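Local coordinates for lactococcal prophage ps3 protein 05 (Staphylococcus epidermidis ATCC 12228, PDB 3G8W) that probably transfers an acetyl group from acetyl-coenzyme A to an acceptor that is not known, as a member of the GNAT acetyltransferase family, at residues T52-A60 with T69-Y77; E96-I107 with K130-F138. One frame throughout, in Å; residues are numbered along the deposited sequence.

Overall arrangement
Both contacts belong to the GNAT fold, and they follow one another along the chain: interaction 1 closes before interaction 2 opens. Interaction 1 pairs strands 55-62 and 65-74, a hairpin of the mixed central sheet; interaction 2 packs helix 96-112 against helix 127-136. Their centres lie about 16 Å apart, yet they touch, because helix 96-112 lies on the hairpin face that carries Phe58 and Cys70. Cys70 CB packs against Ile106 CD1, and Leu102 rests on the same strand. One helix thus packs against the sheet below and against its neighbour in the same layer, showing how a shared helix can tie a strand pair to a helix pair.

Interaction 1: residues T52-A60 with T69-Y77; sequences TDYWNIFGA and TCTLKQMNY
Trp55 with Lys73, Ile57 with Thr71 and Gly59 with Thr69 are the non-hydrogen-bonded pairs of an antiparallel hairpin whose strand axes lie 4.4 Å apart at 159°, while Asn56-Leu72 and Phe58-Cys70 are the hydrogen-bonded pairs. Beyond them Gln74 N donates almost straight to Tyr54 O, over 2.9 Å. On the Trp55 side of the sheet, Lys73 CG lies over the five-membered indole ring, 3.6 Å from its centroid, in a CH-pi contact; Thr71 CG2 meets the indole edge. The lysine chain then bends at chi2 (-82°), carrying CE to the edge of the Tyr54 ring and NZ to a hydrogen bond with Gln74 O. Asn76 puts OD1 over the centre of one face of that tyrosine, 3.2 Å above the ring plane, its amide tilted 38° to the ring. On the other side, Leu72 CB meets the edge of Phe58 at CE2, 4.1 Å away. A buffer molecule, NHE, lies beside Trp55, possibly marking a pocket. Helices 41-48, on Trp55 and Ile57, and 96-112, on Phe58 and Cys70, cover opposite faces; strand 83-91 continues the sheet beyond Thr71 and Lys73, and strand 6-9 pairs with strand 55-62 through Arg8 and Gly59.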
loop_
_atom_site.group_PDB
_atom_site.type_symbol
_atom_site.label_atom_id
_atom_site.label_comp_id
_atom_site.label_asym_id
_atom_site.label_seq_id
_atom_site.Cartn_x
_atom_site.Cartn_y
_atom_site.Cartn_z
ATOM N N THR B 52 1.729 -16.985 1.965
ATOM C CA THR B 52 1.292 -15.626 1.632
ATOM C C THR B 52 -0.218 -15.641 1.434
ATOM O O THR B 52 -0.744 -15.313 0.374
ATOM C CB THR B 52 1.999 -15.058 0.385
ATOM O OG1 THR B 52 1.656 -15.823 -0.788
ATOM C CG2 THR B 52 3.485 -15.058 0.584
ATOM N N ASP B 53 -0.880 -16.069 2.495
ATOM C CA ASP B 53 -2.325 -16.165 2.664
ATOM C C ASP B 53 -3.211 -15.067 1.997
ATOM O O ASP B 53 -4.335 -15.341 1.554
ATOM C CB ASP B 53 -2.541 -16.257 4.189
ATOM C CG ASP B 53 -3.986 -16.263 4.595
ATOM O OD1 ASP B 53 -4.803 -16.946 3.946
ATOM O OD2 ASP B 53 -4.295 -15.585 5.598
ATOM N N TYR B 54 -2.699 -13.842 1.908
ATOM C CA TYR B 54 -3.476 -12.680 1.411
ATOM C C TYR B 54 -2.967 -12.123 0.069
ATOM O O TYR B 54 -3.494 -11.138 -0.444
ATOM C CB TYR B 54 -3.354 -11.573 2.429
ATOM C CG TYR B 54 -1.904 -11.392 2.722
ATOM C CD1 TYR B 54 -1.145 -10.436 2.027
ATOM C CD2 TYR B 54 -1.258 -12.243 3.621
ATOM C CE1 TYR B 54 0.229 -10.307 2.270
ATOM C CE2 TYR B 54 0.090 -12.119 3.866
ATOM C CZ TYR B 54 0.833 -11.155 3.198
ATOM O OH TYR B 54 2.179 -11.036 3.466
ATOM N N TRP B 55 -1.923 -12.742 -0.476
ATOM C CA TRP B 55 -1.298 -12.284 -1.716
ATOM C C TRP B 55 -1.537 -13.322 -2.825
ATOM O O TRP B 55 -0.754 -14.271 -2.971
ATOM C CB TRP B 55 0.204 -12.076 -1.481
ATOM C CG TRP B 55 0.825 -10.961 -2.278
ATOM C CD1 TRP B 55 0.311 -10.352 -3.386
ATOM C CD2 TRP B 55 2.098 -10.347 -2.040
ATOM N NE1 TRP B 55 1.177 -9.387 -3.840
ATOM C CE2 TRP B 55 2.283 -9.367 -3.029
ATOM C CE3 TRP B 55 3.100 -10.528 -1.076
ATOM C CZ2 TRP B 55 3.432 -8.572 -3.086
ATOM C CZ3 TRP B 55 4.237 -9.740 -1.137
ATOM C CH2 TRP B 55 4.397 -8.781 -2.136
ATOM N N ASN B 56 -2.615 -13.148 -3.592
ATOM C CA ASN B 56 -3.101 -14.225 -4.457
ATOM C C ASN B 56 -3.189 -13.938 -5.939
ATOM O O ASN B 56 -3.894 -13.029 -6.368
ATOM C CB ASN B 56 -4.465 -14.702 -3.974
ATOM C CG ASN B 56 -4.409 -15.359 -2.608
ATOM O OD1 ASN B 56 -3.387 -15.323 -1.915
ATOM N ND2 ASN B 56 -5.518 -15.970 -2.215
ATOM N N ILE B 57 -2.477 -14.720 -6.727
ATOM C CA ILE B 57 -2.587 -14.648 -8.160
ATOM C C ILE B 57 -3.647 -15.647 -8.631
ATOM O O ILE B 57 -3.563 -16.845 -8.333
ATOM C CB ILE B 57 -1.261 -15.015 -8.825
ATOM C CG1 ILE B 57 -0.160 -14.057 -8.396
ATOM C CG2 ILE B 57 -1.403 -15.011 -10.350
ATOM C CD1 ILE B 57 1.158 -14.336 -9.069
ATOM N N PHE B 58 -4.634 -15.166 -9.385
ATOM C CA PHE B 58 -5.570 -16.083 -10.034
ATOM C C PHE B 58 -5.276 -16.242 -11.509
ATOM O O PHE B 58 -4.827 -15.289 -12.155
ATOM C CB PHE B 58 -6.988 -15.599 -9.884
ATOM C CG PHE B 58 -7.489 -15.615 -8.486
ATOM C CD1 PHE B 58 -8.370 -16.602 -8.074
ATOM C CD2 PHE B 58 -7.125 -14.611 -7.593
ATOM C CE1 PHE B 58 -8.864 -16.591 -6.783
ATOM C CE2 PHE B 58 -7.613 -14.596 -6.289
ATOM C CZ PHE B 58 -8.482 -15.574 -5.879
ATOM N N GLY B 59 -5.553 -17.434 -12.040
ATOM C CA GLY B 59 -5.392 -17.711 -13.471
ATOM C C GLY B 59 -6.629 -18.279 -14.143
ATOM O O GLY B 59 -7.371 -19.041 -13.533
ATOM N N ALA B 60 -6.862 -17.882 -15.395
ATOM C CA ALA B 60 -7.876 -18.528 -16.238
ATOM C C ALA B 60 -7.206 -19.533 -17.185
ATOM O O ALA B 60 -6.175 -19.236 -17.802
ATOM C CB ALA B 60 -8.660 -17.507 -17.012
ATOM N N THR B 69 -4.614 -13.761 -16.149
ATOM C CA THR B 69 -4.014 -13.722 -14.805
ATOM C C THR B 69 -4.324 -12.414 -14.104
ATOM O O THR B 69 -4.467 -11.372 -14.752
ATOM C CB THR B 69 -2.482 -13.903 -14.860
ATOM O OG1 THR B 69 -2.105 -15.015 -14.039
ATOM C CG2 THR B 69 -1.736 -12.636 -14.417
ATOM N N CYS B 70 -4.422 -12.457 -12.781
ATOM C CA CYS B 70 -4.582 -11.236 -12.016
ATOM C C CYS B 70 -4.255 -11.454 -10.553
ATOM O O CYS B 70 -4.618 -12.483 -9.999
ATOM C CB CYS B 70 -6.003 -10.740 -12.153
ATOM S SG CYS B 70 -6.172 -9.090 -11.555
ATOM N N THR B 71 -3.574 -10.499 -9.922
ATOM C CA THR B 71 -3.254 -10.618 -8.493
ATOM C C THR B 71 -4.254 -9.935 -7.574
ATOM O O THR B 71 -4.659 -8.809 -7.810
ATOM C CB THR B 71 -1.857 -10.070 -8.155
ATOM O OG1 THR B 71 -0.869 -10.944 -8.686
ATOM C CG2 THR B 71 -1.651 -10.006 -6.662
ATOM N N LEU B 72 -4.629 -10.625 -6.506
ATOM C CA LEU B 72 -5.349 -9.990 -5.415
ATOM C C LEU B 72 -4.432 -9.861 -4.212
ATOM O O LEU B 72 -3.943 -10.871 -3.658
ATOM C CB LEU B 72 -6.615 -10.771 -5.053
ATOM C CG LEU B 72 -7.619 -9.956 -4.239
ATOM C CD1 LEU B 72 -7.909 -8.611 -4.903
ATOM C CD2 LEU B 72 -8.904 -10.739 -4.020
ATOM N N LYS B 73 -4.184 -8.617 -3.823
ATOM C CA LYS B 73 -3.347 -8.335 -2.661
ATOM C C LYS B 73 -4.221 -7.685 -1.611
ATOM O O LYS B 73 -4.618 -6.535 -1.736
ATOM C CB LYS B 73 -2.153 -7.442 -3.042
ATOM C CG LYS B 73 -0.988 -7.466 -2.059
ATOM C CD LYS B 73 -1.173 -6.529 -0.840
ATOM C CE LYS B 73 -0.211 -6.951 0.325
ATOM N NZ LYS B 73 -0.451 -6.282 1.666
ATOM N N GLN B 74 -4.572 -8.453 -0.599
ATOM C CA GLN B 74 -5.356 -7.943 0.506
ATOM C C GLN B 74 -4.395 -7.267 1.495
ATOM O O GLN B 74 -3.246 -7.667 1.616
ATOM C CB GLN B 74 -6.129 -9.081 1.146
ATOM C CG GLN B 74 -7.166 -8.637 2.116
ATOM C CD GLN B 74 -7.783 -9.790 2.863
ATOM O OE1 GLN B 74 -7.469 -10.955 2.611
ATOM N NE2 GLN B 74 -8.669 -9.477 3.789
HETATM N N MSE B 75 -4.842 -6.226 2.179
HETATM C CA MSE B 75 -3.912 -5.424 2.958
HETATM C C MSE B 75 -3.859 -6.043 4.296
HETATM O O MSE B 75 -4.719 -5.748 5.118
HETATM C CB MSE B 75 -4.426 -4.001 3.157
HETATM C CG MSE B 75 -5.252 -3.471 2.051
HETATM SE SE MSE B 75 -4.198 -2.137 1.200
HETATM C CE MSE B 75 -4.720 -0.518 2.172
ATOM N N ASN B 76 -2.895 -6.917 4.559
ATOM C CA ASN B 76 -2.835 -7.375 5.931
ATOM C C ASN B 76 -1.967 -6.433 6.790
ATOM O O ASN B 76 -0.747 -6.553 6.889
ATOM C CB ASN B 76 -2.698 -8.898 6.079
ATOM C CG ASN B 76 -1.313 -9.345 6.422
ATOM O OD1 ASN B 76 -0.407 -9.294 5.595
ATOM N ND2 ASN B 76 -1.139 -9.810 7.643
ATOM N N TYR B 77 -2.679 -5.416 7.290
ATOM C CA TYR B 77 -2.188 -4.299 8.100
ATOM C C TYR B 77 -3.324 -3.936 9.050
ATOM O O TYR B 77 -4.488 -4.104 8.704
ATOM C CB TYR B 77 -1.887 -3.088 7.230
ATOM C CG TYR B 77 -0.841 -3.293 6.163
ATOM C CD1 TYR B 77 0.509 -3.394 6.495
ATOM C CD2 TYR B 77 -1.199 -3.339 4.809
ATOM C CE1 TYR B 77 1.483 -3.557 5.534
ATOM C CE2 TYR B 77 -0.224 -3.494 3.801
ATOM C CZ TYR B 77 1.124 -3.610 4.188
ATOM O OH TYR B 77 2.111 -3.786 3.234
#

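Interaction 2: residues E96-I107 with K130-F138; sequences EIVNRELINHII and KVFFSSIGF
With chi1 at -177°, Phe132 sends its ring away from its own backbone N and across to helix 96-112, while a bend at chi3 (-49°) turns the Arg100 guanidinium toward Ser135. The phenyl group is a knob in a hole formed by Glu96, Asn99, Arg100 and Ile103, helix-helix packing on one side of the central sheet of the GNAT fold. Arg100 N meets the ring edge in plane, 3.4 Å from Phe132 CZ; the Glu96 side chain runs past CD1 the other way, and Ile103 CG1 reaches the edge near CE2. Asn99 crosses the ring at a slant, its ND2 hydrogen-bonded to Asn89 OD1 on strand 83-91.

Arg100 grips Ser135 end-on, both terminal nitrogens donating to one oxygen in the guanidinium plane: NH1 to OG is 3.0 Å and NH2 to OG 3.1 Å. Phe132 CE1 lies over one guanidinium face, offset toward the rim. Ser135 OG in turn donates to Phe132 O over 2.8 Å, and these three bonds probably fix the hydroxyl's rotation. Deeper in, Ile103 CG2 packs 3.7 Å from Ile136 CD1, Ile103 CG1 touches Phe133 CE1, and Ile107 CD1 meets Ile136 CG2. Gly137 closes helix 127-136 in a Schellman motif. The axes of segments 96-107 and 130-136 cross at -48°, 11.2 Å apart. Beneath the helices, Phe133 and Ile107 pack on strand 117-123, whereas Ile106 reaches strands 65-74 and 83-91.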
loop_
_atom_site.group_PDB
_atom_site.type_symbol
_atom_site.label_atom_id
_atom_site.label_comp_id
_atom_site.label_asym_id
_atom_site.label_seq_id
_atom_site.Cartn_x
_atom_site.Cartn_y
_atom_site.Cartn_z
ATOM N N GLU B 96 -10.906 -10.275 -23.994
ATOM C CA GLU B 96 -11.690 -9.642 -22.957
ATOM C C GLU B 96 -12.838 -10.483 -22.420
ATOM O O GLU B 96 -13.237 -10.298 -21.272
ATOM C CB GLU B 96 -12.256 -8.345 -23.470
ATOM C CG GLU B 96 -11.672 -7.130 -22.830
ATOM C CD GLU B 96 -12.455 -5.884 -23.205
ATOM O OE1 GLU B 96 -11.946 -4.751 -22.967
ATOM O OE2 GLU B 96 -13.587 -6.058 -23.746
ATOM N N ILE B 97 -13.403 -11.368 -23.238
ATOM C CA ILE B 97 -14.489 -12.219 -22.762
ATOM C C ILE B 97 -13.959 -13.010 -21.579
ATOM O O ILE B 97 -14.641 -13.173 -20.558
ATOM C CB ILE B 97 -15.006 -13.171 -23.851
ATOM C CG1 ILE B 97 -16.035 -12.472 -24.733
ATOM C CG2 ILE B 97 -15.678 -14.373 -23.254
ATOM C CD1 ILE B 97 -15.455 -11.786 -25.923
ATOM N N VAL B 98 -12.713 -13.458 -21.728
ATOM C CA VAL B 98 -12.029 -14.286 -20.750
ATOM C C VAL B 98 -11.622 -13.488 -19.514
ATOM O O VAL B 98 -11.829 -13.948 -18.398
ATOM C CB VAL B 98 -10.787 -14.959 -21.387
ATOM C CG1 VAL B 98 -9.993 -15.728 -20.363
ATOM C CG2 VAL B 98 -11.216 -15.877 -22.520
ATOM N N ASN B 99 -11.033 -12.310 -19.707
ATOM C CA ASN B 99 -10.607 -11.481 -18.581
ATOM C C ASN B 99 -11.813 -11.082 -17.722
ATOM O O ASN B 99 -11.773 -11.177 -16.503
ATOM C CB ASN B 99 -9.851 -10.239 -19.069
ATOM C CG ASN B 99 -8.941 -9.637 -17.995
ATOM O OD1 ASN B 99 -8.113 -10.320 -17.396
ATOM N ND2 ASN B 99 -9.080 -8.347 -17.768
ATOM N N ARG B 100 -12.895 -10.650 -18.374
ATOM C CA ARG B 100 -14.136 -10.298 -17.691
ATOM C C ARG B 100 -14.577 -11.455 -16.817
ATOM O O ARG B 100 -15.009 -11.251 -15.694
ATOM C CB ARG B 100 -15.219 -9.913 -18.681
ATOM C CG ARG B 100 -16.523 -9.581 -18.058
ATOM C CD ARG B 100 -17.534 -9.070 -19.078
ATOM N NE ARG B 100 -17.009 -8.014 -19.955
ATOM C CZ ARG B 100 -16.952 -6.714 -19.653
ATOM N NH1 ARG B 100 -17.385 -6.266 -18.490
ATOM N NH2 ARG B 100 -16.453 -5.851 -20.519
ATOM N N GLU B 101 -14.439 -12.675 -17.305
ATOM C CA GLU B 101 -14.816 -13.824 -16.503
ATOM C C GLU B 101 -13.864 -13.989 -15.311
ATOM O O GLU B 101 -14.284 -14.325 -14.198
ATOM C CB GLU B 101 -14.845 -15.070 -17.370
ATOM C CG GLU B 101 -15.803 -16.126 -16.913
ATOM C CD GLU B 101 -15.782 -17.333 -17.844
ATOM O OE1 GLU B 101 -15.486 -18.463 -17.359
ATOM O OE2 GLU B 101 -16.047 -17.147 -19.070
ATOM N N LEU B 102 -12.580 -13.742 -15.550
ATOM C CA LEU B 102 -11.574 -13.768 -14.497
ATOM C C LEU B 102 -11.837 -12.717 -13.382
ATOM O O LEU B 102 -11.830 -13.074 -12.197
ATOM C CB LEU B 102 -10.200 -13.537 -15.126
ATOM C CG LEU B 102 -8.878 -14.073 -14.586
ATOM C CD1 LEU B 102 -7.947 -12.915 -14.461
ATOM C CD2 LEU B 102 -8.991 -14.779 -13.270
ATOM N N ILE B 103 -12.071 -11.442 -13.761
ATOM C CA ILE B 103 -12.284 -10.361 -12.778
ATOM C C ILE B 103 -13.473 -10.721 -11.904
ATOM O O ILE B 103 -13.392 -10.625 -10.683
ATOM C CB ILE B 103 -12.396 -8.922 -13.408
ATOM C CG1 ILE B 103 -11.061 -8.480 -14.016
ATOM C CG2 ILE B 103 -12.818 -7.869 -12.383
ATOM C CD1 ILE B 103 -9.832 -8.995 -13.287
ATOM N N ASN B 104 -14.542 -11.201 -12.525
ATOM C CA ASN B 104 -15.696 -11.685 -11.788
ATOM C C ASN B 104 -15.397 -12.772 -10.770
ATOM O O ASN B 104 -15.907 -12.707 -9.659
ATOM C CB ASN B 104 -16.791 -12.129 -12.729
ATOM C CG ASN B 104 -17.775 -11.006 -13.060
ATOM O OD1 ASN B 104 -18.903 -11.285 -13.460
ATOM N ND2 ASN B 104 -17.369 -9.745 -12.890
ATOM N N HIS B 105 -14.565 -13.746 -11.128
ATOM C CA HIS B 105 -14.195 -14.815 -10.200
ATOM C C HIS B 105 -13.536 -14.144 -9.007
ATOM O O HIS B 105 -13.863 -14.432 -7.847
ATOM C CB HIS B 105 -13.216 -15.797 -10.864
ATOM C CG HIS B 105 -12.891 -17.007 -10.036
ATOM N ND1 HIS B 105 -12.078 -16.959 -8.920
ATOM C CD2 HIS B 105 -13.239 -18.308 -10.184
ATOM C CE1 HIS B 105 -11.962 -18.170 -8.401
ATOM N NE2 HIS B 105 -12.651 -19.006 -9.154
ATOM N N ILE B 106 -12.629 -13.212 -9.302
ATOM C CA ILE B 106 -11.850 -12.568 -8.260
ATOM C C ILE B 106 -12.762 -11.760 -7.358
ATOM O O ILE B 106 -12.536 -11.700 -6.162
ATOM C CB ILE B 106 -10.687 -11.725 -8.816
ATOM C CG1 ILE B 106 -9.669 -12.625 -9.541
ATOM C CG2 ILE B 106 -10.028 -10.942 -7.698
ATOM C CD1 ILE B 106 -8.427 -11.879 -10.045
ATOM N N ILE B 107 -13.812 -11.178 -7.918
ATOM C CA ILE B 107 -14.771 -10.467 -7.087
ATOM C C ILE B 107 -15.491 -11.432 -6.151
ATOM O O ILE B 107 -15.617 -11.162 -4.949
ATOM C CB ILE B 107 -15.764 -9.631 -7.907
ATOM C CG1 ILE B 107 -15.023 -8.468 -8.579
ATOM C CG2 ILE B 107 -16.838 -9.072 -7.006
ATOM C CD1 ILE B 107 -15.892 -7.612 -9.471
ATOM N N LYS B 130 -9.123 1.444 -18.449
ATOM C CA LYS B 130 -10.084 2.286 -17.744
ATOM C C LYS B 130 -11.496 1.908 -18.143
ATOM O O LYS B 130 -12.368 1.741 -17.288
ATOM C CB LYS B 130 -9.834 3.776 -18.006
ATOM C CG LYS B 130 -8.979 4.454 -16.889
ATOM C CD LYS B 130 -9.465 5.894 -16.603
ATOM C CE LYS B 130 -8.577 6.922 -17.310
ATOM N NZ LYS B 130 -7.256 7.046 -16.581
ATOM N N VAL B 131 -11.692 1.770 -19.456
ATOM C CA VAL B 131 -12.939 1.314 -20.043
ATOM C C VAL B 131 -13.317 -0.110 -19.571
ATOM O O VAL B 131 -14.451 -0.363 -19.139
ATOM C CB VAL B 131 -12.873 1.355 -21.584
ATOM C CG1 VAL B 131 -14.157 0.821 -22.171
ATOM C CG2 VAL B 131 -12.613 2.761 -22.060
ATOM N N PHE B 132 -12.383 -1.042 -19.647
ATOM C CA PHE B 132 -12.677 -2.356 -19.146
ATOM C C PHE B 132 -13.150 -2.348 -17.677
ATOM O O PHE B 132 -14.271 -2.788 -17.381
ATOM C CB PHE B 132 -11.488 -3.272 -19.336
ATOM C CG PHE B 132 -11.746 -4.680 -18.910
ATOM C CD1 PHE B 132 -12.591 -5.494 -19.653
ATOM C CD2 PHE B 132 -11.130 -5.190 -17.752
ATOM C CE1 PHE B 132 -12.829 -6.798 -19.254
ATOM C CE2 PHE B 132 -11.364 -6.506 -17.325
ATOM C CZ PHE B 132 -12.204 -7.326 -18.069
ATOM N N PHE B 133 -12.320 -1.832 -16.765
ATOM C CA PHE B 133 -12.624 -1.984 -15.326
ATOM C C PHE B 133 -13.803 -1.157 -14.955
ATOM O O PHE B 133 -14.544 -1.448 -14.029
ATOM C CB PHE B 133 -11.420 -1.663 -14.442
ATOM C CG PHE B 133 -10.377 -2.730 -14.497
ATOM C CD1 PHE B 133 -10.521 -3.892 -13.728
ATOM C CD2 PHE B 133 -9.280 -2.607 -15.361
ATOM C CE1 PHE B 133 -9.582 -4.921 -13.800
ATOM C CE2 PHE B 133 -8.323 -3.608 -15.434
ATOM C CZ PHE B 133 -8.466 -4.780 -14.653
ATOM N N SER B 134 -13.981 -0.123 -15.733
ATOM C CA SER B 134 -15.034 0.783 -15.499
ATOM C C SER B 134 -16.329 0.058 -15.851
ATOM O O SER B 134 -17.347 0.173 -15.166
ATOM C CB SER B 134 -14.776 1.958 -16.381
ATOM O OG SER B 134 -15.936 2.680 -16.486
ATOM N N SER B 135 -16.261 -0.744 -16.899
ATOM C CA SER B 135 -17.426 -1.450 -17.383
ATOM C C SER B 135 -17.786 -2.546 -16.398
ATOM O O SER B 135 -18.906 -3.051 -16.397
ATOM C CB SER B 135 -17.137 -2.042 -18.740
ATOM O OG SER B 135 -16.700 -3.365 -18.612
ATOM N N ILE B 136 -16.838 -2.910 -15.549
ATOM C CA ILE B 136 -17.117 -3.890 -14.531
ATOM C C ILE B 136 -17.848 -3.279 -13.312
ATOM O O ILE B 136 -18.627 -3.963 -12.648
ATOM C CB ILE B 136 -15.846 -4.671 -14.183
ATOM C CG1 ILE B 136 -15.648 -5.738 -15.247
ATOM C CG2 ILE B 136 -15.919 -5.289 -12.815
ATOM C CD1 ILE B 136 -14.230 -6.148 -15.378
ATOM N N GLY B 137 -17.638 -1.991 -13.052
ATOM C CA GLY B 137 -18.369 -1.302 -11.987
ATOM C C GLY B 137 -17.479 -0.477 -11.075
ATOM O O GLY B 137 -17.945 0.075 -10.081
ATOM N N PHE B 138 -16.198 -0.393 -11.433
ATOM C CA PHE B 138 -15.249 0.420 -10.727
ATOM C C PHE B 138 -15.536 1.866 -11.026
ATOM O O PHE B 138 -16.089 2.197 -12.069
ATOM C CB PHE B 138 -13.845 0.067 -11.167
ATOM C CG PHE B 138 -13.315 -1.214 -10.582
ATOM C CD1 PHE B 138 -12.308 -1.184 -9.632
ATOM C CD2 PHE B 138 -13.776 -2.448 -11.018
ATOM C CE1 PHE B 138 -11.765 -2.387 -9.110
ATOM C CE2 PHE B 138 -13.242 -3.671 -10.505
ATOM C CZ PHE B 138 -12.243 -3.640 -9.562
#